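Side-chain contacts in putative mandelate racemase (Salmonella typhimurium, PDB 2O56), which is of unknown specific function but belongs to the enolase superfamily, binds magnesium and probably acts as a hydro-lyase: residues 108-111 and 112-116; 258-261 and 262-265. All coordinates share one frame; numbering follows the deposited sequence.

Interaction 1: residues 108-111 and 112-116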
loop_
_atom_site.group_PDB
_atom_site.type_symbol
_atom_site.label_atom_id
_atom_site.label_comp_id
_atom_site.label_asym_id
_atom_site.label_seq_id
_atom_site.Cartn_x
_atom_site.Cartn_y
_atom_site.Cartn_z
ATOM N N ASP A 108 -5.232 43.542 6.261
ATOM C CA ASP A 108 -5.936 44.813 6.066
ATOM C C ASP A 108 -4.954 45.965 6.358
ATOM O O ASP A 108 -4.795 46.883 5.553
ATOM C CB ASP A 108 -7.143 44.880 6.992
ATOM C CG ASP A 108 -8.104 46.008 6.633
ATOM O OD1 ASP A 108 -8.206 46.387 5.435
ATOM O OD2 ASP A 108 -8.770 46.510 7.556
ATOM N N ILE A 109 -4.251 45.861 7.486
ATOM C CA ILE A 109 -3.169 46.796 7.839
ATOM C C ILE A 109 -2.085 46.910 6.779
ATOM O O ILE A 109 -1.607 48.001 6.489
ATOM C CB ILE A 109 -2.504 46.418 9.196
ATOM C CG1 ILE A 109 -3.434 46.802 10.353
ATOM C CG2 ILE A 109 -1.156 47.139 9.350
ATOM C CD1 ILE A 109 -3.138 46.129 11.670
ATOM N N LYS A 110 -1.687 45.769 6.219
ATOM C CA LYS A 110 -0.589 45.718 5.258
ATOM C C LYS A 110 -1.012 46.427 3.979
ATOM O O LYS A 110 -0.249 47.195 3.413
ATOM C CB LYS A 110 -0.228 44.246 4.982
ATOM C CG LYS A 110 1.029 44.016 4.190
ATOM C CD LYS A 110 1.036 42.630 3.517
ATOM C CE LYS A 110 1.018 41.513 4.546
ATOM N NZ LYS A 110 2.173 41.704 5.492
ATOM N N GLY A 111 -2.247 46.178 3.543
ATOM C CA GLY A 111 -2.819 46.881 2.392
ATOM C C GLY A 111 -2.944 48.382 2.581
ATOM O O GLY A 111 -2.572 49.162 1.687
ATOM N N LYS A 112 -3.461 48.785 3.741
ATOM C CA LYS A 112 -3.658 50.200 4.043
ATOM C C LYS A 112 -2.336 50.961 4.108
ATOM O O LYS A 112 -2.242 52.092 3.610
ATOM C CB LYS A 112 -4.435 50.361 5.344
ATOM C CG LYS A 112 -5.839 49.850 5.235
ATOM C CD LYS A 112 -6.544 49.882 6.552
ATOM C CE LYS A 112 -8.043 49.968 6.334
ATOM N NZ LYS A 112 -8.800 49.454 7.526
ATOM N N ALA A 113 -1.334 50.330 4.719
ATOM C CA ALA A 113 0.035 50.831 4.761
ATOM C C ALA A 113 0.673 51.058 3.387
ATOM O O ALA A 113 1.474 51.972 3.225
ATOM C CB ALA A 113 0.908 49.906 5.593
ATOM N N TRP A 114 0.339 50.224 2.403
ATOM C CA TRP A 114 0.950 50.361 1.087
ATOM C C TRP A 114 -0.004 51.005 0.087
ATOM O O TRP A 114 0.397 51.366 -1.009
ATOM C CB TRP A 114 1.430 49.005 0.533
ATOM C CG TRP A 114 2.397 48.255 1.395
ATOM C CD1 TRP A 114 3.173 48.758 2.405
ATOM C CD2 TRP A 114 2.707 46.857 1.304
ATOM N NE1 TRP A 114 3.932 47.750 2.959
ATOM C CE2 TRP A 114 3.664 46.574 2.301
ATOM C CE3 TRP A 114 2.259 45.812 0.485
ATOM C CZ2 TRP A 114 4.179 45.287 2.499
ATOM C CZ3 TRP A 114 2.770 44.524 0.689
ATOM C CH2 TRP A 114 3.720 44.279 1.678
ATOM N N GLY A 115 -1.270 51.122 0.461
ATOM C CA GLY A 115 -2.265 51.769 -0.379
ATOM C C GLY A 115 -2.757 50.848 -1.480
ATOM O O GLY A 115 -3.047 51.306 -2.566
ATOM N N VAL A 116 -2.831 49.544 -1.195
ATOM C CA VAL A 116 -3.130 48.555 -2.238
ATOM C C VAL A 116 -4.210 47.551 -1.827
ATOM O O VAL A 116 -4.253 47.085 -0.696
ATOM C CB VAL A 116 -1.866 47.808 -2.727
ATOM C CG1 VAL A 116 -0.954 48.744 -3.537
ATOM C CG2 VAL A 116 -1.132 47.205 -1.558
HETATM O O HOH W 1 -10.480 47.739 5.675
#
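Gly111 and Val116 show how a helix ends: Val116 N donates to Gly111 O at 2.9 Å with an N-H···O angle of 163°, the 6→1 hydrogen bond known from the Schellman motif. Gly115, with positive phi, turns the chain out of helix 93-114, and Gly111, lacking a side chain, lets it fold back closely. Weak bonds from Trp114 N and Gly115 N reach the same oxygen.

One turn back, Lys112 runs extended along the helix to Asp108. CG of Asp108 stands anti to its backbone nitrogen (chi1 -167°), which brings the carboxylate beside the lysine. NZ of Lys112 forms a salt bridge with OD2 of Asp108 at 2.9 Å, approaching from above the carboxylate plane. Water 1 joins Lys112 NZ to Asp108 OD1. Ser39 O and Glu384 also bind the ammonium, while Phe41 N and Ile381 N donate to the carboxylate.

Lys110 lies alongside Trp114. Its CG sits 3.8 Å from the centroid of the six-membered ring of Trp114, a CH-pi contact over the face, and its carbonyl O covers the same face nearer the rim. The ammonium turns away to Asn74 OD1. Trp114 also packs on Val116 of a second subunit.

The chemistry is that of a buried carboxylate surrounded by donors, so Asp108 is probably ionised, and through both members of its pair with Lys112 the helix end is tied to the surrounding chain.

Interaction 2: residues 258-261 and 262-265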
loop_
_atom_site.group_PDB
_atom_site.type_symbol
_atom_site.label_atom_id
_atom_site.label_comp_id
_atom_site.label_asym_id
_atom_site.label_seq_id
_atom_site.Cartn_x
_atom_site.Cartn_y
_atom_site.Cartn_z
ATOM N N MET A 258 -14.746 10.114 3.702
ATOM C CA MET A 258 -14.854 10.929 2.475
ATOM C C MET A 258 -14.419 10.178 1.214
ATOM O O MET A 258 -15.065 10.268 0.156
ATOM C CB MET A 258 -14.058 12.236 2.615
ATOM C CG MET A 258 -14.452 13.340 1.603
ATOM S SD MET A 258 -16.003 14.192 1.986
ATOM C CE MET A 258 -15.579 15.005 3.528
ATOM N N LYS A 259 -13.296 9.468 1.323
ATOM C CA LYS A 259 -12.824 8.595 0.252
ATOM C C LYS A 259 -13.836 7.499 -0.095
ATOM O O LYS A 259 -14.069 7.220 -1.278
ATOM C CB LYS A 259 -11.454 8.018 0.599
ATOM C CG LYS A 259 -10.726 7.265 -0.517
ATOM C CD LYS A 259 -10.771 7.953 -1.853
ATOM C CE LYS A 259 -10.062 7.118 -2.920
ATOM N NZ LYS A 259 -8.726 6.636 -2.473
ATOM N N GLN A 260 -14.459 6.904 0.918
ATOM C CA GLN A 260 -15.473 5.882 0.660
ATOM C C GLN A 260 -16.665 6.463 -0.133
ATOM O O GLN A 260 -17.143 5.826 -1.056
ATOM C CB GLN A 260 -15.909 5.205 1.965
ATOM C CG GLN A 260 -16.998 4.134 1.841
ATOM C CD GLN A 260 -16.534 2.808 1.253
ATOM O OE1 GLN A 260 -15.367 2.621 0.919
ATOM N NE2 GLN A 260 -17.474 1.873 1.125
ATOM N N VAL A 261 -17.106 7.679 0.203
ATOM C CA VAL A 261 -18.182 8.339 -0.549
ATOM C C VAL A 261 -17.738 8.592 -2.002
ATOM O O VAL A 261 -18.453 8.248 -2.929
ATOM C CB VAL A 261 -18.704 9.646 0.155
ATOM C CG1 VAL A 261 -19.892 10.288 -0.640
ATOM C CG2 VAL A 261 -19.191 9.327 1.560
ATOM N N ALA A 262 -16.519 9.107 -2.179
ATOM C CA ALA A 262 -15.947 9.379 -3.506
ATOM C C ALA A 262 -15.929 8.129 -4.384
ATOM O O ALA A 262 -16.255 8.192 -5.574
ATOM C CB ALA A 262 -14.551 9.968 -3.383
ATOM N N ASP A 263 -15.593 6.993 -3.778
ATOM C CA ASP A 263 -15.518 5.714 -4.493
ATOM C C ASP A 263 -16.884 5.244 -5.011
ATOM O O ASP A 263 -16.974 4.655 -6.084
ATOM C CB ASP A 263 -14.948 4.630 -3.575
ATOM C CG ASP A 263 -13.453 4.807 -3.307
ATOM O OD1 ASP A 263 -12.821 5.640 -3.987
ATOM O OD2 ASP A 263 -12.914 4.097 -2.427
ATOM N N LYS A 264 -17.932 5.497 -4.231
ATOM C CA LYS A 264 -19.246 4.876 -4.460
ATOM C C LYS A 264 -20.225 5.833 -5.128
ATOM O O LYS A 264 -21.281 5.417 -5.622
ATOM C CB LYS A 264 -19.826 4.361 -3.137
ATOM C CG LYS A 264 -18.916 3.361 -2.353
ATOM C CD LYS A 264 -18.363 2.251 -3.274
ATOM C CE LYS A 264 -17.801 1.060 -2.479
ATOM N NZ LYS A 264 -17.666 -0.147 -3.362
ATOM N N VAL A 265 -19.893 7.122 -5.121
ATOM C CA VAL A 265 -20.771 8.153 -5.710
ATOM C C VAL A 265 -20.029 8.809 -6.863
ATOM O O VAL A 265 -18.904 9.264 -6.695
ATOM C CB VAL A 265 -21.195 9.215 -4.657
ATOM C CG1 VAL A 265 -21.985 10.367 -5.310
ATOM C CG2 VAL A 265 -22.000 8.579 -3.533
HETATM O O HOH W 2 -12.523 3.856 0.206
#
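Val261 and Val265 lie side by side where helix 255-264 of a beta-alpha-beta unit runs out, within the TIM-barrel-like domain of the enolase superfamily. Their apolar contact is light, with Val261 CG1 and Val265 CG2 4.0 Å apart. Val261 and Met258 both pack on Leu269 of the following strand, Val261 also touching Ala231 of helix 228-238, and the Met258 side chain is about 11 Å from the bound magnesium ion.

The backbone bonds follow the helix until its last turn, where Val261 O takes two donors. Val265 N reaches it at 2.9 Å, close to the line of the carbonyl bond, whereas Lys264 N comes at 3.1 Å from 61° above the carbonyl plane. Lys264 N also makes a weak bond to Gln260 O.

Charged and polar groups occupy the outer side. Lys259 CE passes 3.3 Å from Asp263 OD1, but the ammonium is beyond salt-bridge distance and bonds to Asn287 O, so any attraction between the two charges is probably modest. Lys264 NZ makes a weak hydrogen bond to Ala262 O of a third subunit.

A bend at chi2 (74°) turns the Gln260 amide toward the C-terminal end of the helix. NE2 of Gln260 rests 3.7 Å from CE of Lys264, and water 2 donates both to Gln260 OE1 at 3.2 Å and to Asp263 OD2 at 2.7 Å.

In the fold
From the N terminus, the chain first reaches interaction 1, at the end of helix 93-114 in the N-terminal domain. It then passes into the barrel, supplies the magnesium ligands Glu221 and Glu247, and comes to interaction 2 at the end of helix 255-264; Glu273 follows. The two contacts stand in series, neither nested nor crossing, and each spans consecutive residues, so neither closes a long loop. The centres of interaction 1 and interaction 2 are about 43 Å apart, on opposite sides of the chain's centre. Interaction 1 joins its helix to strand 28-34 and to the C-terminal region around Ile381; interaction 2 joins its helix to helix 228-238 and strand 269-271. Both also meet other subunits.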